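Local coordinates for protein 2-methyl-3-hydroxypyridine-5-carboxylic acid oxygenase (Mesorhizobium loti, PDB 3ALJ) that acts as an FAD-containing oxygenase on 2-methyl-3-hydroxypyridine-5-carboxylic acid, probably using molecular oxygen to hydroxylate and open the pyridine ring, at residues Gly75-Pro80 against Glu195-Ile200; Asp276-Gly281 against Thr330-Ile335; Arg12-Ala17 against Asn33-Arg38. All blocks are in the same frame, centred on the assembly; numbering follows the deposited sequence. Where two conformers were deposited one is given.

Contact 1: residues Gly75-Pro80 against Glu195-Ile200; sequences GSHTPP and EWDNTI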
loop_
_atom_site.group_PDB
_atom_site.type_symbol
_atom_site.label_atom_id
_atom_site.label_comp_id
_atom_site.label_asym_id
_atom_site.label_seq_id
_atom_site.Cartn_x
_atom_site.Cartn_y
_atom_site.Cartn_z
ATOM N N GLY A 75 1.198 13.335 -13.145
ATOM C CA GLY A 75 2.182 12.256 -13.242
ATOM C C GLY A 75 1.694 10.836 -12.875
ATOM O O GLY A 75 2.535 9.936 -12.758
ATOM N N SER A 76 0.358 10.682 -12.705
ATOM C CA SER A 76 -0.152 9.316 -12.495
ATOM C C SER A 76 -1.365 9.107 -13.462
ATOM O O SER A 76 -1.706 10.016 -14.197
ATOM C CB SER A 76 -0.524 9.095 -11.045
ATOM O OG SER A 76 -1.591 9.980 -10.649
ATOM N N HIS A 77 -1.886 7.907 -13.438
ATOM C CA HIS A 77 -2.823 7.442 -14.510
ATOM C C HIS A 77 -3.995 6.751 -13.987
ATOM O O HIS A 77 -3.902 5.854 -13.189
ATOM C CB HIS A 77 -1.945 6.508 -15.394
ATOM C CG HIS A 77 -2.625 5.829 -16.567
ATOM N ND1 HIS A 77 -2.860 6.497 -17.742
ATOM C CD2 HIS A 77 -2.837 4.525 -16.836
ATOM C CE1 HIS A 77 -3.390 5.653 -18.635
ATOM N NE2 HIS A 77 -3.379 4.432 -18.121
ATOM N N THR A 78 -5.133 7.091 -14.600
ATOM C CA THR A 78 -6.302 6.225 -14.449
ATOM C C THR A 78 -6.499 5.465 -15.749
ATOM O O THR A 78 -6.902 6.107 -16.777
ATOM C CB THR A 78 -7.675 6.915 -14.095
ATOM O OG1 THR A 78 -7.498 7.698 -12.882
ATOM C CG2 THR A 78 -8.825 5.906 -13.874
ATOM N N PRO A 79 -6.279 4.148 -15.842
ATOM C CA PRO A 79 -6.555 3.457 -17.108
ATOM C C PRO A 79 -8.047 3.617 -17.526
ATOM O O PRO A 79 -8.930 3.771 -16.702
ATOM C CB PRO A 79 -6.297 1.949 -16.766
ATOM C CG PRO A 79 -5.307 2.041 -15.616
ATOM C CD PRO A 79 -5.835 3.207 -14.752
ATOM N N PRO A 80 -8.253 3.500 -18.881
ATOM C CA PRO A 80 -9.682 3.520 -19.315
ATOM C C PRO A 80 -10.453 2.368 -18.811
ATOM O O PRO A 80 -11.662 2.486 -18.714
ATOM C CB PRO A 80 -9.620 3.341 -20.823
ATOM C CG PRO A 80 -8.214 3.723 -21.192
ATOM C CD PRO A 80 -7.257 3.489 -19.959
ATOM N N GLU A 195 -4.771 -2.243 -26.511
ATOM C CA GLU A 195 -5.376 -1.248 -25.544
ATOM C C GLU A 195 -4.367 -1.117 -24.441
ATOM O O GLU A 195 -4.572 -1.533 -23.298
ATOM C CB GLU A 195 -6.697 -1.693 -25.034
ATOM C CG GLU A 195 -7.697 -1.774 -26.194
ATOM C CD GLU A 195 -9.078 -2.211 -25.762
ATOM O OE1 GLU A 195 -9.460 -2.226 -24.544
ATOM O OE2 GLU A 195 -9.888 -2.415 -26.696
ATOM N N TRP A 196 -3.228 -0.536 -24.810
ATOM C CA TRP A 196 -2.028 -0.517 -23.950
ATOM C C TRP A 196 -2.064 0.559 -22.859
ATOM O O TRP A 196 -1.082 0.618 -22.135
ATOM C CB TRP A 196 -0.770 -0.480 -24.809
ATOM C CG TRP A 196 -0.706 -1.663 -25.719
ATOM C CD1 TRP A 196 -0.648 -1.587 -27.100
ATOM C CD2 TRP A 196 -0.623 -3.060 -25.401
ATOM N NE1 TRP A 196 -0.524 -2.859 -27.623
ATOM C CE2 TRP A 196 -0.618 -3.790 -26.605
ATOM C CE3 TRP A 196 -0.737 -3.816 -24.171
ATOM C CZ2 TRP A 196 -0.492 -5.215 -26.645
ATOM C CZ3 TRP A 196 -0.654 -5.265 -24.211
ATOM C CH2 TRP A 196 -0.552 -5.921 -25.454
ATOM N N ASP A 197 -3.114 1.342 -22.785
ATOM C CA ASP A 197 -3.340 2.181 -21.613
ATOM C C ASP A 197 -4.118 1.479 -20.504
ATOM O O ASP A 197 -4.249 2.042 -19.416
ATOM C CB ASP A 197 -3.997 3.499 -22.024
ATOM C CG ASP A 197 -3.101 4.354 -22.895
ATOM O OD1 ASP A 197 -1.885 4.271 -22.853
ATOM O OD2 ASP A 197 -3.763 5.186 -23.613
ATOM N N ASN A 198 -4.632 0.290 -20.798
ATOM C CA ASN A 198 -5.480 -0.408 -19.799
ATOM C C ASN A 198 -4.535 -0.985 -18.696
ATOM O O ASN A 198 -3.396 -1.339 -18.929
ATOM C CB ASN A 198 -6.199 -1.649 -20.414
ATOM C CG ASN A 198 -7.293 -1.317 -21.427
ATOM O OD1 ASN A 198 -7.906 -2.279 -22.012
ATOM N ND2 ASN A 198 -7.524 -0.084 -21.669
ATOM N N THR A 199 -5.186 -1.212 -17.507
ATOM C CA THR A 199 -4.691 -2.326 -16.644
ATOM C C THR A 199 -5.105 -3.566 -17.349
ATOM O O THR A 199 -6.255 -3.726 -17.807
ATOM C CB THR A 199 -5.390 -2.281 -15.274
ATOM O OG1 THR A 199 -4.755 -1.255 -14.500
ATOM C CG2 THR A 199 -5.237 -3.650 -14.592
ATOM N N ILE A 200 -4.168 -4.514 -17.448
ATOM C CA ILE A 200 -4.481 -5.857 -17.970
ATOM C C ILE A 200 -3.857 -6.862 -17.010
ATOM O O ILE A 200 -2.600 -6.961 -16.866
ATOM C CB ILE A 200 -3.919 -6.089 -19.388
ATOM C CG1 ILE A 200 -4.282 -4.914 -20.316
ATOM C CG2 ILE A 200 -4.577 -7.398 -19.929
ATOM C CD1 ILE A 200 -3.574 -5.044 -21.705
#
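P79 and N198 bring the two backbones within 4.8 Å, CA to CA, where the loop G75-P80 passes a type I beta turn running from E195 to N198. The turn is closed by its own backbone bond from N198 N to E195 O, and the carbonyl of its third residue, D197, is the point on which the loop converges. H77 has CG anti to the backbone N (chi1 178°), which carries its imidazole across to the turn. There H77 NE2 donates to D197 O at 2.9 Å in an almost perfectly straight bond (179° at the hydrogen). The oxygen lies in the plane of the ring, and the nitrogen sits in the carbonyl plane on a lone pair, so the bond probably helps fix the ring's rotation and places a proton on NE2. Two prolines crowd the same acceptor: P79 CB and P80 CD each come to 3.4 Å from D197 O. P79 also reaches further along, its CG 3.5 Å from T199 OG1, a hydroxyl held by Y54. The carboxylate of D197 is engaged by R186 and K188. G75-P80 leads into strand 82-86 and the turn into strand 199-203, its parallel neighbour, placing this loop-on-turn contact at the start of two adjacent strands in the seven-stranded mixed sheet, consistent with the substrate-domain sheet of aromatic hydroxylases related to p-hydroxybenzoate hydroxylase.

Contact 2: residues Asp276-Gly281 against Thr330-Ile335; sequences DSWTRG and TRIRPI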
loop_
_atom_site.group_PDB
_atom_site.type_symbol
_atom_site.label_atom_id
_atom_site.label_comp_id
_atom_site.label_asym_id
_atom_site.label_seq_id
_atom_site.Cartn_x
_atom_site.Cartn_y
_atom_site.Cartn_z
ATOM N N ASP A 276 -4.727 -8.778 18.083
ATOM C CA ASP A 276 -5.831 -8.758 19.103
ATOM C C ASP A 276 -6.432 -7.315 19.140
ATOM O O ASP A 276 -7.656 -7.074 19.241
ATOM C CB ASP A 276 -5.294 -9.250 20.477
ATOM C CG ASP A 276 -6.374 -9.281 21.554
ATOM O OD1 ASP A 276 -6.224 -8.530 22.554
ATOM O OD2 ASP A 276 -7.311 -10.076 21.369
ATOM N N SER A 277 -5.517 -6.348 19.159
ATOM C CA SER A 277 -5.878 -4.947 19.249
ATOM C C SER A 277 -4.852 -4.084 18.617
ATOM O O SER A 277 -3.747 -4.603 18.342
ATOM C CB SER A 277 -6.153 -4.534 20.734
ATOM O OG SER A 277 -4.885 -4.490 21.377
ATOM N N TRP A 278 -5.182 -2.825 18.404
ATOM C CA TRP A 278 -4.232 -1.869 17.710
ATOM C C TRP A 278 -3.719 -0.793 18.595
ATOM O O TRP A 278 -2.971 0.065 18.177
ATOM C CB TRP A 278 -4.962 -1.195 16.516
ATOM C CG TRP A 278 -5.327 -2.141 15.413
ATOM C CD1 TRP A 278 -5.033 -3.493 15.266
ATOM C CD2 TRP A 278 -6.076 -1.784 14.262
ATOM N NE1 TRP A 278 -5.571 -3.994 14.054
ATOM C CE2 TRP A 278 -6.198 -2.930 13.448
ATOM C CE3 TRP A 278 -6.621 -0.590 13.820
ATOM C CZ2 TRP A 278 -6.834 -2.880 12.190
ATOM C CZ3 TRP A 278 -7.295 -0.543 12.607
ATOM C CH2 TRP A 278 -7.379 -1.669 11.809
ATOM N N THR A 279 -4.073 -0.849 19.907
ATOM C CA THR A 279 -3.774 0.303 20.806
ATOM C C THR A 279 -3.313 -0.225 22.155
ATOM O O THR A 279 -3.663 -1.347 22.569
ATOM C CB THR A 279 -5.034 1.158 21.077
ATOM O OG1 THR A 279 -6.002 0.370 21.796
ATOM C CG2 THR A 279 -5.630 1.637 19.729
ATOM N N ARG A 280 -2.514 0.616 22.787
ATOM C CA ARG A 280 -2.180 0.326 24.213
ATOM C C ARG A 280 -1.819 1.663 24.819
ATOM O O ARG A 280 -0.829 2.252 24.497
ATOM C CB ARG A 280 -1.080 -0.741 24.313
ATOM C CG ARG A 280 -1.007 -1.327 25.731
ATOM C CD ARG A 280 -1.991 -2.468 25.782
ATOM N NE ARG A 280 -1.791 -3.446 24.716
ATOM C CZ ARG A 280 -0.949 -4.464 24.762
ATOM N NH1 ARG A 280 -0.941 -5.310 23.727
ATOM N NH2 ARG A 280 -0.160 -4.679 25.801
ATOM N N GLY A 281 -2.672 2.132 25.737
ATOM C CA GLY A 281 -2.395 3.439 26.282
ATOM C C GLY A 281 -2.335 4.531 25.210
ATOM O O GLY A 281 -3.371 4.777 24.509
ATOM N N THR A 330 -12.347 0.940 17.376
ATOM C CA THR A 330 -13.733 0.449 17.323
ATOM C C THR A 330 -14.455 0.926 16.032
ATOM O O THR A 330 -15.219 0.166 15.429
ATOM C CB THR A 330 -14.497 1.002 18.588
ATOM O OG1 THR A 330 -13.916 0.324 19.698
ATOM C CG2 THR A 330 -16.022 0.573 18.523
ATOM N N ARG A 331 -14.249 2.197 15.658
ATOM C CA ARG A 331 -14.950 2.781 14.504
ATOM C C ARG A 331 -14.472 2.223 13.160
ATOM O O ARG A 331 -15.215 1.927 12.281
ATOM C CB ARG A 331 -14.691 4.311 14.534
ATOM C CG ARG A 331 -15.378 5.044 13.394
ATOM C CD ARG A 331 -15.325 6.488 13.636
ATOM N NE ARG A 331 -13.997 7.130 13.524
ATOM C CZ ARG A 331 -13.520 7.683 12.385
ATOM N NH1 ARG A 331 -14.232 7.557 11.259
ATOM N NH2 ARG A 331 -12.304 8.341 12.339
ATOM N N ILE A 332 -13.120 2.117 13.063
ATOM C CA ILE A 332 -12.558 1.916 11.720
ATOM C C ILE A 332 -12.081 0.494 11.466
ATOM O O ILE A 332 -11.952 0.043 10.299
ATOM C CB ILE A 332 -11.344 2.990 11.535
ATOM C CG1 ILE A 332 -11.332 3.369 10.133
ATOM C CG2 ILE A 332 -9.916 2.467 12.071
ATOM C CD1 ILE A 332 -12.576 4.380 9.799
ATOM N N ARG A 333 -11.745 -0.290 12.514
ATOM C CA ARG A 333 -11.129 -1.582 12.269
ATOM C C ARG A 333 -11.986 -2.533 11.474
ATOM O O ARG A 333 -11.456 -3.266 10.657
ATOM C CB ARG A 333 -10.513 -2.190 13.523
ATOM C CG ARG A 333 -10.141 -3.604 13.368
ATOM C CD ARG A 333 -9.592 -4.225 14.641
ATOM N NE ARG A 333 -9.107 -5.429 14.255
ATOM C CZ ARG A 333 -8.275 -6.151 14.911
ATOM N NH1 ARG A 333 -7.881 -5.739 16.126
ATOM N NH2 ARG A 333 -7.908 -7.295 14.389
ATOM N N PRO A 334 -13.320 -2.556 11.670
ATOM C CA PRO A 334 -14.065 -3.558 10.926
ATOM C C PRO A 334 -13.937 -3.494 9.393
ATOM O O PRO A 334 -13.915 -4.540 8.721
ATOM C CB PRO A 334 -15.532 -3.364 11.382
ATOM C CG PRO A 334 -15.363 -2.848 12.821
ATOM C CD PRO A 334 -14.185 -1.870 12.689
ATOM N N ILE A 335 -13.833 -2.294 8.844
ATOM C CA ILE A 335 -13.634 -2.170 7.386
ATOM C C ILE A 335 -12.318 -2.907 6.977
ATOM O O ILE A 335 -12.233 -3.609 5.965
ATOM C CB ILE A 335 -13.554 -0.679 6.986
ATOM C CG1 ILE A 335 -14.809 0.085 7.604
ATOM C CG2 ILE A 335 -13.380 -0.600 5.485
ATOM C CD1 ILE A 335 -14.698 1.576 7.307
#
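R333 sets CG anti to its backbone N (chi1 168°) and then runs extended from CG to NE, while W278 turns its indole beside its own backbone N, and these two choices lay the arginine lengthwise over one face of the ring. R333 CB sits over the six-membered ring of W278, 3.8 Å from its centroid and 21° off the ring normal, a CH-pi contact. R333 CG follows over the same face, 3.6 Å from W278 CZ2, and R333 CD comes next, 3.8 Å from W278 CE2. The guanidinium ends over the pyrrole side, its plane tilted only 14° from that of the ring, with W278 NE1 beneath its centre and 3.6 Å from R333 CZ. At the far rim of the indole, I332 CG2 meets W278 CZ3 at 4.0 Å, near the ring plane, so the helix touches both a face and an edge of the tryptophan. Beyond the ring, S277 lies at the edge of the guanidinium. The three guanidinium nitrogens of R333 are each claimed from nearby: NE by D337, NH1 by E329 and NH2 by the carbonyl of L275. E329 also accepts from the backbone N of W278, so one carboxylate holds both the arginine and the backbone of the tryptophan that it covers. The methylenes and one indole face thus supply the apolar contact, while the two acids of helix 321-349 probably offset the arginine's charge and, together with L275 O, probably hold its plane flat against the indole.

Contact 3: residues Arg12-Ala17 against Asn33-Arg38; sequences RRAEVA and NGWDVR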
loop_
_atom_site.group_PDB
_atom_site.type_symbol
_atom_site.label_atom_id
_atom_site.label_comp_id
_atom_site.label_asym_id
_atom_site.label_seq_id
_atom_site.Cartn_x
_atom_site.Cartn_y
_atom_site.Cartn_z
ATOM N N ARG A 12 -0.128 19.575 21.880
ATOM C CA ARG A 12 0.006 18.139 21.962
ATOM C C ARG A 12 1.222 17.678 21.103
ATOM O O ARG A 12 1.457 18.192 20.046
ATOM C CB ARG A 12 -1.285 17.621 21.346
ATOM C CG ARG A 12 -2.580 18.137 21.993
ATOM C CD ARG A 12 -3.741 17.560 21.133
ATOM N NE ARG A 12 -4.042 18.305 19.902
ATOM C CZ ARG A 12 -5.084 18.005 19.101
ATOM N NH1 ARG A 12 -5.313 18.724 18.042
ATOM N NH2 ARG A 12 -5.876 17.023 19.432
ATOM N N ARG A 13 1.979 16.715 21.615
ATOM C CA ARG A 13 3.118 16.203 20.899
ATOM C C ARG A 13 2.902 14.712 20.448
ATOM O O ARG A 13 2.437 13.927 21.236
ATOM C CB ARG A 13 4.337 16.258 21.831
ATOM C CG ARG A 13 5.624 15.985 20.958
ATOM C CD ARG A 13 6.947 16.065 21.552
ATOM N NE ARG A 13 7.108 17.439 21.948
ATOM C CZ ARG A 13 8.148 17.798 22.676
ATOM N NH1 ARG A 13 8.236 19.082 23.112
ATOM N NH2 ARG A 13 9.071 16.892 22.989
ATOM N N ALA A 14 3.228 14.474 19.172
ATOM C CA ALA A 14 3.167 13.070 18.677
ATOM C C ALA A 14 4.571 12.718 18.179
ATOM O O ALA A 14 5.241 13.480 17.522
ATOM C CB ALA A 14 2.174 13.057 17.536
ATOM N N GLU A 15 4.889 11.446 18.470
ATOM C CA GLU A 15 6.157 10.851 17.890
ATOM C C GLU A 15 5.660 9.664 17.031
ATOM O O GLU A 15 4.956 8.771 17.501
ATOM C CB GLU A 15 7.065 10.340 19.054
ATOM C CG GLU A 15 7.638 11.486 19.886
ATOM C CD GLU A 15 8.777 12.171 19.218
ATOM O OE1 GLU A 15 9.158 11.786 18.095
ATOM O OE2 GLU A 15 9.323 13.113 19.792
ATOM N N VAL A 16 6.063 9.687 15.751
ATOM C CA VAL A 16 5.641 8.704 14.770
ATOM C C VAL A 16 6.851 7.890 14.408
ATOM O O VAL A 16 7.942 8.471 14.039
ATOM C CB VAL A 16 5.083 9.423 13.545
ATOM C CG1 VAL A 16 4.705 8.397 12.446
ATOM C CG2 VAL A 16 3.914 10.315 13.880
ATOM N N ALA A 17 6.773 6.580 14.546
ATOM C CA ALA A 17 7.806 5.670 14.050
ATOM C C ALA A 17 7.415 5.136 12.676
ATOM O O ALA A 17 6.406 4.400 12.568
ATOM C CB ALA A 17 7.840 4.492 15.103
ATOM N N ASN A 33 -3.786 19.405 12.096
ATOM C CA ASN A 33 -4.624 19.677 13.250
ATOM C C ASN A 33 -3.889 20.382 14.414
ATOM O O ASN A 33 -4.485 20.496 15.513
ATOM C CB ASN A 33 -5.179 18.345 13.737
ATOM C CG ASN A 33 -6.278 17.793 12.791
ATOM O OD1 ASN A 33 -6.761 16.612 12.927
ATOM N ND2 ASN A 33 -6.782 18.681 11.942
ATOM N N GLY A 34 -2.658 20.790 14.206
ATOM C CA GLY A 34 -1.962 21.614 15.248
ATOM C C GLY A 34 -1.100 20.772 16.191
ATOM O O GLY A 34 -0.488 21.333 17.097
ATOM N N TRP A 35 -0.940 19.464 15.952
ATOM C CA TRP A 35 0.048 18.680 16.755
ATOM C C TRP A 35 1.459 19.122 16.414
ATOM O O TRP A 35 1.821 19.446 15.295
ATOM C CB TRP A 35 -0.100 17.182 16.462
ATOM C CG TRP A 35 -1.318 16.561 16.975
ATOM C CD1 TRP A 35 -2.644 16.598 16.480
ATOM C CD2 TRP A 35 -1.357 15.708 18.104
ATOM N NE1 TRP A 35 -3.435 15.868 17.244
ATOM C CE2 TRP A 35 -2.700 15.274 18.277
ATOM C CE3 TRP A 35 -0.377 15.225 19.005
ATOM C CZ2 TRP A 35 -3.139 14.365 19.291
ATOM C CZ3 TRP A 35 -0.841 14.348 20.021
ATOM C CH2 TRP A 35 -2.184 13.946 20.177
ATOM N N ASP A 36 2.303 19.002 17.484
ATOM C CA ASP A 36 3.718 19.078 17.281
ATOM C C ASP A 36 4.156 17.634 16.914
ATOM O O ASP A 36 4.205 16.837 17.836
ATOM C CB ASP A 36 4.423 19.595 18.567
ATOM C CG ASP A 36 5.974 19.617 18.400
ATOM O OD1 ASP A 36 6.544 19.279 17.341
ATOM O OD2 ASP A 36 6.658 20.202 19.335
ATOM N N VAL A 37 4.477 17.370 15.670
ATOM C CA VAL A 37 4.783 16.004 15.225
ATOM C C VAL A 37 6.184 15.825 14.762
ATOM O O VAL A 37 6.718 16.597 13.930
ATOM C CB VAL A 37 3.997 15.712 13.873
ATOM C CG1 VAL A 37 4.137 14.189 13.547
ATOM C CG2 VAL A 37 2.663 16.073 13.934
ATOM N N ARG A 38 6.823 14.752 15.276
ATOM C CA ARG A 38 8.135 14.411 14.807
ATOM C C ARG A 38 8.066 12.976 14.260
ATOM O O ARG A 38 7.301 12.127 14.856
ATOM C CB ARG A 38 9.121 14.413 15.998
ATOM C CG ARG A 38 9.203 15.882 16.618
ATOM C CD ARG A 38 8.369 15.912 17.882
ATOM N NE ARG A 38 8.315 17.275 18.480
ATOM C CZ ARG A 38 9.300 17.766 19.245
ATOM N NH1 ARG A 38 9.110 18.966 19.771
ATOM N NH2 ARG A 38 10.420 17.043 19.538
HETATM O O HOH W 1 5.466 19.752 21.960
HETATM O O HOH W 2 11.352 14.470 18.787
#
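D36 N donates to R12 O (2.8 Å), the first bond of a parallel ladder between strands 13-17 and 36-40 in which R13 pairs with D36; A14 N then bonds to D36 O, R38 N to A14 O and V16 N to R38 O. Between these bonds, R13 CA and V37 CA give CA-H...O contacts to D36 O and A14 O. Stacking comes in two forms. In one of its two conformers, R12 lays its guanidinium flat on the W35 indole, R12 CZ 3.3 Å from W35 NE1, while R12 CB makes a CH-pi contact over the six-membered ring and R12 NH1 also forms a salt bridge with E316. Replacing W35 by an alanine is likely to leave the R12 guanidinium without its flat support and open a gap beside the methyl of A14. Bent at chi3 (-64°), the R13 chain brings its guanidinium over that of R38, planes 10° apart, with R13 CZ 3.3 Å from R38 NH1. The strands are joined through helix 21-32 in a right-handed beta-alpha-beta crossover, the opening unit of a Rossmann-type FAD-binding fold. The likely repulsion between the stacked arginines is probably offset by D36, which R38 grips side-on: R38 NE to D36 OD1 (2.9 Å) and R38 NH1 to D36 OD2 (2.8 Å). R13 reaches D36 by a long salt bridge and a shared water; a second water links E15 OE2 to R38 NH2, while E15 OE1 is hydrogen-bonded to H40. V16 CG2 packs on V37 CG1.

How the contacts relate
None of the three contacts is wholly core; each mixes buried and more open residues. Contacts 2 and 3 reach the same six-stranded sheet, contact 3 pairing two of its inner parallel strands and contact 2 packing helix 321-349 against the approach to its edge strand 279-280; their nearest atoms are about 10 Å apart. Contact 1 belongs to the seven-stranded sheet, on the other side of the chain's centre, with its centre about 35 Å from that of contact 2. Backbone bonding carries contact 3, a single side-chain-to-carbonyl bond marks contact 1, and contact 2 relies on side-chain packing. Arginine laid on tryptophan recurs in contacts 2 and 3.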